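Local atomic coordinates of alpha-L-rhamnosidase (Klebsiella oxytoca, PDB entry 4XHC), a protein that hydrolyses terminal alpha-L-rhamnose residues from alpha-L-rhamnosides, as a member of glycoside hydrolase family 78. Residues 106-114 with 156-166; 230-241 with 518-529. One frame throughout, in Å; residues are numbered along the deposited sequence.

From the N terminus, the chain first closes contact 1, where 156-166 comes back to 106-114 after 41 residues that contain strands but no helix. It belongs to a beta domain, and it joins the edge strand 163-166 to its own sheet while drawing in strand 153-158 of the facing one. Contact 2 opens only afterwards, so the two loops follow in series and neither nest nor cross. Its segments, 230-241 and 518-529, enclose 276 largely helical residues of the six-hairpin glycosidase domain, so the meeting joins parts near the beginning and near the end of that domain's sequence beside bound rhamnose. The centres of contact 1 and contact 2 are about 29 Å apart.

Contact 1: 106-114 with 156-166; sequences YLHFLCQSA and LWLDVLPAEID
Phe109 pairs with Ile165 and Cys111 with Ala163 as antiparallel hydrogen-bonded pairs, the axes of strands 106-114 and 163-166 coming within 4.9 Å at 175°. Four backbone bonds join them, among them Ile165 N to Phe109 O at 2.9 Å. A cis peptide bond before Pro162 lies in the turn that carries the chain from strand 156-158 in one sheet to 163-166 at the edge of the other, an example of a linker that lets one segment contribute to both layers of a beta sandwich.

The face bearing Phe109 and Cys111 looks into the sandwich. With CG set between backbone N and carbonyl carbon (chi1 66°), the Phe109 ring leans across the neighbouring strand, and Ile165 CB sits over its face, 3.9 Å from the ring centroid, in a CH-pi contact. At the edge of the same ring comes Leu156 CD1, 3.9 Å from Phe109 CZ. Further along, Cys111 SG enters the same apolar layer, 3.6 Å from Leu158 CD1, with Leu161 CD2 and Ala163 CB also close by. Leu156 and Leu158 themselves pack on Leu126 and Leu124 of strand 122-129.

The other face carries His108, Glu164 and Asp166, with Leu110 among them. His108 NE2 donates to Glu164 OE2 at 3.1 Å, the bond lying near the ring plane but meeting the carboxylate on its anti side. Asp166 runs alongside His108, with its carboxylate almost parallel to the imidazole (5° between planes). Leu110 CD2 packs alongside CB and CG of Glu164, the two side chains pointing the same way.

His108 ND1 bonds to Glu195 of strand 187-200, so carboxylates take both ring nitrogens while Asp166 stands near. Such surroundings would be expected to favour a protonated histidine, which would make this face of the strand pair a small charged cluster, while the opposite face is apolar.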
# COMPACT_ATOMS: atom_id res chain seq x y z
N TYR A 106 16.36 2.12 -1.36
CA TYR A 106 15.28 1.16 -1.53
C TYR A 106 15.36 0.09 -0.46
O TYR A 106 16.44 -0.44 -0.19
CB TYR A 106 15.37 0.58 -2.94
CG TYR A 106 15.27 1.66 -3.99
CD1 TYR A 106 16.41 2.31 -4.49
CD2 TYR A 106 14.02 2.08 -4.47
CE1 TYR A 106 16.31 3.32 -5.44
CE2 TYR A 106 13.91 3.08 -5.42
CZ TYR A 106 15.06 3.70 -5.90
OH TYR A 106 14.94 4.69 -6.84
N LEU A 107 14.22 -0.22 0.16
CA LEU A 107 14.15 -1.23 1.22
C LEU A 107 13.99 -2.67 0.69
O LEU A 107 13.19 -2.92 -0.22
CB LEU A 107 12.99 -0.90 2.16
CG LEU A 107 12.93 -1.68 3.48
CD1 LEU A 107 14.04 -1.27 4.42
CD2 LEU A 107 11.58 -1.47 4.16
N HIS A 108 14.75 -3.60 1.26
CA HIS A 108 14.69 -5.03 0.93
C HIS A 108 14.55 -5.78 2.24
O HIS A 108 15.28 -5.49 3.18
CB HIS A 108 15.97 -5.46 0.20
CG HIS A 108 16.10 -6.94 -0.05
ND1 HIS A 108 17.19 -7.67 0.36
CD2 HIS A 108 15.28 -7.81 -0.68
CE1 HIS A 108 17.04 -8.93 -0.00
NE2 HIS A 108 15.89 -9.04 -0.64
N PHE A 109 13.62 -6.73 2.33
CA PHE A 109 13.57 -7.65 3.48
C PHE A 109 12.98 -9.02 3.14
O PHE A 109 12.28 -9.17 2.16
CB PHE A 109 12.81 -7.02 4.66
CG PHE A 109 11.35 -6.78 4.39
CD1 PHE A 109 10.44 -7.82 4.49
CD2 PHE A 109 10.89 -5.52 4.06
CE1 PHE A 109 9.09 -7.61 4.24
CE2 PHE A 109 9.55 -5.30 3.81
CZ PHE A 109 8.65 -6.34 3.89
N LEU A 110 13.32 -10.01 3.96
CA LEU A 110 12.75 -11.35 3.84
C LEU A 110 11.97 -11.63 5.11
O LEU A 110 12.40 -11.25 6.19
CB LEU A 110 13.85 -12.42 3.71
CG LEU A 110 14.88 -12.38 2.58
CD1 LEU A 110 15.60 -13.73 2.54
CD2 LEU A 110 14.25 -12.08 1.23
N CYS A 111 10.85 -12.33 4.97
CA CYS A 111 10.12 -12.79 6.14
C CYS A 111 9.37 -14.09 5.86
O CYS A 111 9.13 -14.44 4.71
CB CYS A 111 9.15 -11.70 6.64
SG CYS A 111 7.81 -11.26 5.52
N GLN A 112 9.01 -14.78 6.94
CA GLN A 112 8.45 -16.13 6.87
C GLN A 112 7.51 -16.45 8.02
O GLN A 112 7.49 -15.77 9.04
CB GLN A 112 9.60 -17.15 6.86
CG GLN A 112 10.48 -17.07 8.09
CD GLN A 112 11.67 -17.99 8.00
OE1 GLN A 112 12.37 -18.02 7.00
NE2 GLN A 112 11.91 -18.75 9.06
N SER A 113 6.76 -17.53 7.85
CA SER A 113 5.74 -17.95 8.81
C SER A 113 6.36 -18.72 9.98
O SER A 113 7.43 -19.29 9.84
CB SER A 113 4.69 -18.81 8.09
OG SER A 113 4.12 -19.79 8.94
N ALA A 114 5.68 -18.69 11.13
CA ALA A 114 5.95 -19.62 12.25
C ALA A 114 4.63 -20.09 12.87
O ALA A 114 3.66 -19.32 12.95
CB ALA A 114 6.83 -18.94 13.30
N LEU A 156 1.35 -3.11 3.35
CA LEU A 156 1.62 -4.31 2.56
C LEU A 156 0.71 -5.43 2.97
O LEU A 156 0.46 -5.63 4.15
CB LEU A 156 3.04 -4.78 2.79
CG LEU A 156 4.14 -3.85 2.31
CD1 LEU A 156 5.48 -4.23 2.91
CD2 LEU A 156 4.18 -3.88 0.78
N TRP A 157 0.22 -6.18 1.98
CA TRP A 157 -0.50 -7.42 2.23
C TRP A 157 0.25 -8.55 1.55
O TRP A 157 0.28 -8.64 0.33
CB TRP A 157 -1.94 -7.34 1.69
CG TRP A 157 -2.86 -6.47 2.52
CD1 TRP A 157 -3.75 -6.88 3.48
CD2 TRP A 157 -2.97 -5.05 2.45
NE1 TRP A 157 -4.39 -5.79 4.02
CE2 TRP A 157 -3.93 -4.66 3.41
CE3 TRP A 157 -2.34 -4.06 1.68
CZ2 TRP A 157 -4.28 -3.33 3.61
CZ3 TRP A 157 -2.69 -2.75 1.88
CH2 TRP A 157 -3.66 -2.39 2.83
N LEU A 158 0.86 -9.42 2.35
CA LEU A 158 1.58 -10.58 1.82
C LEU A 158 0.65 -11.78 1.78
O LEU A 158 0.31 -12.34 2.82
CB LEU A 158 2.78 -10.88 2.70
CG LEU A 158 3.63 -9.66 3.03
CD1 LEU A 158 4.76 -10.00 3.98
CD2 LEU A 158 4.16 -9.06 1.75
N ASP A 159 0.23 -12.19 0.58
CA ASP A 159 -0.61 -13.38 0.41
C ASP A 159 0.15 -14.69 0.64
O ASP A 159 -0.43 -15.69 1.03
CB ASP A 159 -1.25 -13.42 -1.00
CG ASP A 159 -2.28 -12.30 -1.24
OD1 ASP A 159 -3.20 -12.14 -0.41
OD2 ASP A 159 -2.17 -11.59 -2.27
N VAL A 160 1.46 -14.69 0.41
CA VAL A 160 2.25 -15.92 0.39
C VAL A 160 3.55 -15.77 1.18
O VAL A 160 4.27 -14.80 1.01
CB VAL A 160 2.62 -16.31 -1.06
CG1 VAL A 160 3.42 -17.61 -1.07
CG2 VAL A 160 1.37 -16.44 -1.92
N LEU A 161 3.82 -16.76 2.03
CA LEU A 161 5.05 -16.81 2.82
C LEU A 161 5.76 -18.14 2.55
O LEU A 161 5.10 -19.13 2.28
CB LEU A 161 4.71 -16.67 4.31
CG LEU A 161 3.99 -15.36 4.69
CD1 LEU A 161 3.38 -15.44 6.08
CD2 LEU A 161 4.94 -14.16 4.60
N PRO A 162 7.09 -18.18 2.57
CA PRO A 162 7.96 -17.02 2.79
C PRO A 162 7.89 -15.97 1.67
O PRO A 162 7.46 -16.28 0.57
CB PRO A 162 9.36 -17.65 2.84
CG PRO A 162 9.24 -18.97 2.15
CD PRO A 162 7.85 -19.44 2.45
N ALA A 163 8.35 -14.76 1.97
CA ALA A 163 8.26 -13.62 1.06
C ALA A 163 9.58 -12.91 0.94
O ALA A 163 10.28 -12.74 1.94
CB ALA A 163 7.21 -12.64 1.56
N GLU A 164 9.91 -12.49 -0.27
CA GLU A 164 11.08 -11.64 -0.53
C GLU A 164 10.56 -10.33 -1.09
O GLU A 164 9.97 -10.32 -2.15
CB GLU A 164 12.02 -12.32 -1.53
CG GLU A 164 13.21 -11.46 -1.97
CD GLU A 164 14.47 -12.26 -2.31
OE1 GLU A 164 14.39 -13.48 -2.57
OE2 GLU A 164 15.56 -11.65 -2.31
N ILE A 165 10.77 -9.23 -0.37
CA ILE A 165 10.17 -7.94 -0.73
C ILE A 165 11.21 -6.86 -1.06
O ILE A 165 12.09 -6.58 -0.26
CB ILE A 165 9.26 -7.43 0.40
CG1 ILE A 165 8.07 -8.38 0.62
CG2 ILE A 165 8.77 -6.01 0.10
CD1 ILE A 165 7.22 -8.62 -0.63
N ASP A 166 11.07 -6.27 -2.25
CA ASP A 166 11.87 -5.11 -2.66
C ASP A 166 10.90 -3.99 -2.99
O ASP A 166 10.27 -4.02 -4.04
CB ASP A 166 12.71 -5.44 -3.90
CG ASP A 166 13.90 -6.35 -3.60
OD1 ASP A 166 14.92 -5.86 -3.08
OD2 ASP A 166 13.83 -7.56 -3.92

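Contact 2: 230-241 with 518-529; sequences CMQEVFEDGPKR and YGSKLINSYCHA. With RAM (alpha-L-rhamnopyranose), chain C.
Gly238 comes up against His528, their CA atoms 4.8 Å apart, and the contact is an instructive case of two irregular loops fitted together without a helix or strand between them. Having no side chain, Gly238 lets Ser525 and His528 crowd in, its CA 3.6 Å from His528 ND1. The carbonyl oxygen of Asp237 packs over the middle of the imidazole and accepts a weak bond from Ala529 N, while Arg241 O approaches the ring at its edge. To one side, Ala529 CB nestles against Cys230 SG at 3.5 Å. Pro239 presses its ring on Cys527, CD lying 4.0 Å from SG.

Beyond this core, two long side chains reach across 518-529. Lys240 bends at chi3 (91°) to bring NZ between two carbonyls, bonding Asn524 O at 2.9 Å and, more distantly, Leu522 O; NZ also forms salt bridges with Glu130 and Glu134. Arg241, also bent at chi3, places NE nearly in line with the C=O of Ile523 (2.9 Å to O), though the bond is bent at the hydrogen and tilted from the guanidinium plane. Tyr518 comes from the opposite direction, its CD2 over one face of the guanidinium with the planes 60° apart.

The rhamnose lies along one flank of this fit. His528 NE2 donates to its O3 at 3.1 Å (161°), and the sugar's O1 donates to Tyr518 OH at 3.0 Å. Behind the histidine, Ser525 OG bonds to ND1 and shares a water with Lys240 N.

Two cationic groups thus bury themselves among carbonyls and carboxylates. Ser525 OG and rhamnose O3 hold the two imidazole nitrogens, which implies a second-shell role for Ser525, while Glu506 bonds the sugar, Tyr518 OH and Arg241 NH2, linking arginine and tyrosine at the pocket.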
# COMPACT_ATOMS: atom_id res chain seq x y z
N CYS A 230 22.04 14.29 -1.41
CA CYS A 230 21.30 15.18 -2.29
C CYS A 230 21.73 15.03 -3.77
O CYS A 230 20.95 15.34 -4.67
CB CYS A 230 21.44 16.63 -1.81
SG CYS A 230 20.38 17.03 -0.40
N MET A 231 22.95 14.55 -4.00
CA MET A 231 23.45 14.35 -5.37
C MET A 231 22.94 13.04 -5.97
O MET A 231 23.41 11.97 -5.62
CB MET A 231 24.98 14.38 -5.40
CG MET A 231 25.55 15.79 -5.29
SD MET A 231 27.35 15.84 -5.22
CE MET A 231 27.76 15.33 -6.88
N GLN A 232 21.97 13.16 -6.87
CA GLN A 232 21.31 12.02 -7.50
C GLN A 232 21.37 12.24 -9.02
O GLN A 232 22.45 12.52 -9.53
CB GLN A 232 19.87 11.90 -6.97
CG GLN A 232 19.78 11.68 -5.46
CD GLN A 232 20.21 10.30 -5.03
OE1 GLN A 232 20.04 9.32 -5.76
NE2 GLN A 232 20.76 10.20 -3.82
N GLU A 233 20.24 12.11 -9.73
CA GLU A 233 20.24 12.37 -11.18
C GLU A 233 20.22 13.87 -11.47
O GLU A 233 20.50 14.31 -12.59
CB GLU A 233 19.10 11.62 -11.89
CG GLU A 233 19.48 10.17 -12.20
CD GLU A 233 18.33 9.33 -12.73
OE1 GLU A 233 17.26 9.30 -12.07
OE2 GLU A 233 18.50 8.68 -13.79
N VAL A 234 19.88 14.64 -10.43
CA VAL A 234 20.11 16.09 -10.39
C VAL A 234 20.58 16.44 -8.97
O VAL A 234 20.60 15.57 -8.10
CB VAL A 234 18.84 16.90 -10.72
CG1 VAL A 234 18.33 16.57 -12.11
CG2 VAL A 234 17.73 16.67 -9.69
N PHE A 235 20.93 17.70 -8.74
CA PHE A 235 21.16 18.19 -7.38
C PHE A 235 19.81 18.39 -6.70
O PHE A 235 19.20 19.46 -6.83
CB PHE A 235 21.91 19.53 -7.40
CG PHE A 235 23.37 19.42 -7.75
CD1 PHE A 235 24.30 19.08 -6.78
CD2 PHE A 235 23.82 19.72 -9.02
CE1 PHE A 235 25.65 19.01 -7.08
CE2 PHE A 235 25.17 19.64 -9.34
CZ PHE A 235 26.08 19.29 -8.37
N GLU A 236 19.33 17.40 -5.97
CA GLU A 236 18.03 17.51 -5.30
C GLU A 236 18.14 18.43 -4.09
O GLU A 236 19.18 18.46 -3.44
CB GLU A 236 17.52 16.15 -4.87
CG GLU A 236 17.27 15.18 -6.02
CD GLU A 236 16.61 13.88 -5.59
OE1 GLU A 236 16.19 13.77 -4.41
OE2 GLU A 236 16.50 12.96 -6.43
N ASP A 237 17.10 19.21 -3.80
CA ASP A 237 17.13 20.09 -2.62
C ASP A 237 17.11 19.29 -1.33
O ASP A 237 17.87 19.58 -0.41
CB ASP A 237 16.02 21.16 -2.66
CG ASP A 237 14.61 20.58 -2.64
OD1 ASP A 237 14.38 19.47 -3.15
OD2 ASP A 237 13.71 21.27 -2.13
N GLY A 238 16.22 18.29 -1.28
CA GLY A 238 16.11 17.35 -0.15
C GLY A 238 15.62 15.98 -0.63
O GLY A 238 14.66 15.91 -1.39
N PRO A 239 16.29 14.88 -0.22
CA PRO A 239 15.92 13.58 -0.77
C PRO A 239 14.57 13.03 -0.30
O PRO A 239 14.00 12.19 -1.00
CB PRO A 239 17.05 12.66 -0.30
CG PRO A 239 18.17 13.57 0.09
CD PRO A 239 17.50 14.79 0.61
N LYS A 240 14.09 13.45 0.86
CA LYS A 240 12.73 13.09 1.29
C LYS A 240 11.73 13.96 0.54
O LYS A 240 10.75 13.48 -0.02
CB LYS A 240 12.54 13.32 2.79
CG LYS A 240 11.10 13.10 3.23
CD LYS A 240 10.94 13.11 4.74
CE LYS A 240 10.64 14.50 5.26
NZ LYS A 240 10.92 14.59 6.71
N ARG A 241 12.01 15.25 0.58
CA ARG A 241 11.16 16.26 -0.01
C ARG A 241 12.06 17.48 -0.29
O ARG A 241 12.81 17.85 0.61
CB ARG A 241 10.08 16.59 1.02
CG ARG A 241 9.13 17.66 0.55
CD ARG A 241 8.50 18.43 1.69
NE ARG A 241 9.46 19.17 2.47
CZ ARG A 241 10.12 20.23 2.05
NH1 ARG A 241 9.99 20.70 0.82
NH2 ARG A 241 10.95 20.83 2.87
N TYR A 518 6.00 25.30 6.98
CA TYR A 518 4.99 24.46 6.34
C TYR A 518 3.87 24.06 7.30
O TYR A 518 2.82 23.61 6.86
CB TYR A 518 5.66 23.22 5.73
CG TYR A 518 6.88 23.55 4.91
CD1 TYR A 518 6.81 24.42 3.84
CD2 TYR A 518 8.13 23.00 5.22
CE1 TYR A 518 7.93 24.73 3.09
CE2 TYR A 518 9.26 23.31 4.48
CZ TYR A 518 9.17 24.17 3.41
OH TYR A 518 10.29 24.45 2.65
N GLY A 519 4.10 24.24 8.61
CA GLY A 519 3.08 23.96 9.63
C GLY A 519 3.22 22.62 10.33
O GLY A 519 2.31 22.23 11.06
N SER A 520 4.34 21.93 10.14
CA SER A 520 4.69 20.76 10.95
C SER A 520 6.14 20.40 10.75
O SER A 520 6.62 20.34 9.64
CB SER A 520 3.84 19.56 10.54
OG SER A 520 4.23 18.38 11.22
N LYS A 521 6.84 20.14 11.85
CA LYS A 521 8.26 19.82 11.77
C LYS A 521 8.45 18.45 11.11
O LYS A 521 9.55 18.13 10.68
CB LYS A 521 8.90 19.89 13.16
CG LYS A 521 8.75 18.61 13.96
CD LYS A 521 8.58 18.78 15.47
CE LYS A 521 7.91 17.52 16.01
NZ LYS A 521 7.84 17.46 17.49
N LEU A 522 7.38 17.65 11.04
CA LEU A 522 7.39 16.35 10.37
C LEU A 522 7.69 16.43 8.88
O LEU A 522 8.24 15.51 8.31
CB LEU A 522 6.05 15.64 10.48
CG LEU A 522 5.50 15.23 11.84
CD1 LEU A 522 4.16 14.55 11.64
CD2 LEU A 522 6.49 14.34 12.56
N ILE A 523 7.27 17.51 8.25
CA ILE A 523 7.40 17.64 6.81
C ILE A 523 8.57 18.54 6.41
O ILE A 523 8.83 18.72 5.23
CB ILE A 523 6.07 18.09 6.18
CG1 ILE A 523 5.94 17.54 4.77
CG2 ILE A 523 5.92 19.60 6.19
CD1 ILE A 523 4.51 17.47 4.29
N ASN A 524 9.28 19.09 7.38
CA ASN A 524 10.57 19.72 7.08
C ASN A 524 11.52 18.64 6.58
O ASN A 524 11.36 17.45 6.90
CB ASN A 524 11.18 20.41 8.31
CG ASN A 524 10.39 21.62 8.78
OD1 ASN A 524 9.46 22.08 8.11
ND2 ASN A 524 10.77 22.15 9.94
N SER A 525 12.52 19.06 5.81
CA SER A 525 13.59 18.16 5.37
C SER A 525 14.75 18.23 6.35
O SER A 525 15.11 19.31 6.82
CB SER A 525 14.04 18.55 3.96
OG SER A 525 15.26 17.93 3.64
N TYR A 526 15.33 17.08 6.66
CA TYR A 526 16.45 16.99 7.62
C TYR A 526 17.76 16.60 6.94
O TYR A 526 18.75 16.28 7.59
CB TYR A 526 16.09 16.03 8.77
CG TYR A 526 14.99 16.62 9.60
CD1 TYR A 526 15.27 17.53 10.60
CD2 TYR A 526 13.67 16.35 9.31
CE1 TYR A 526 14.25 18.13 11.34
CE2 TYR A 526 12.65 16.93 10.05
CZ TYR A 526 12.95 17.81 11.05
OH TYR A 526 11.92 18.38 11.77
N CYS A 527 17.75 16.67 5.62
CA CYS A 527 18.96 16.54 4.82
C CYS A 527 18.77 17.47 3.64
O CYS A 527 18.16 17.08 2.64
CB CYS A 527 19.15 15.10 4.35
SG CYS A 527 20.55 14.85 3.25
N HIS A 528 19.26 18.70 3.77
CA HIS A 528 19.04 19.73 2.75
C HIS A 528 20.37 20.34 2.43
O HIS A 528 21.02 20.93 3.29
CB HIS A 528 18.07 20.80 3.27
CG HIS A 528 16.98 21.14 2.31
ND1 HIS A 528 15.95 20.28 2.02
CD2 HIS A 528 16.74 22.26 1.59
CE1 HIS A 528 15.13 20.84 1.15
NE2 HIS A 528 15.59 22.05 0.87
N ALA A 529 20.77 20.21 1.17
CA ALA A 529 22.14 20.54 0.76
C ALA A 529 22.45 22.04 0.71
O ALA A 529 23.61 22.42 0.65
CB ALA A 529 22.47 19.87 -0.57
C1 RAM C . 11.25 25.22 -0.56
C2 RAM C . 12.54 24.45 -0.32
C3 RAM C . 13.57 24.79 -1.37
C4 RAM C . 13.54 26.28 -1.65
C5 RAM C . 12.22 26.63 -2.30
C6 RAM C . 11.74 28.02 -1.96
O1 RAM C . 10.20 24.37 -0.33
O2 RAM C . 13.02 24.87 0.95
O3 RAM C . 14.88 24.40 -0.95
O4 RAM C . 14.60 26.65 -2.51
O5 RAM C . 11.20 25.70 -1.90
O HOH W 1 15.22 15.27 2.91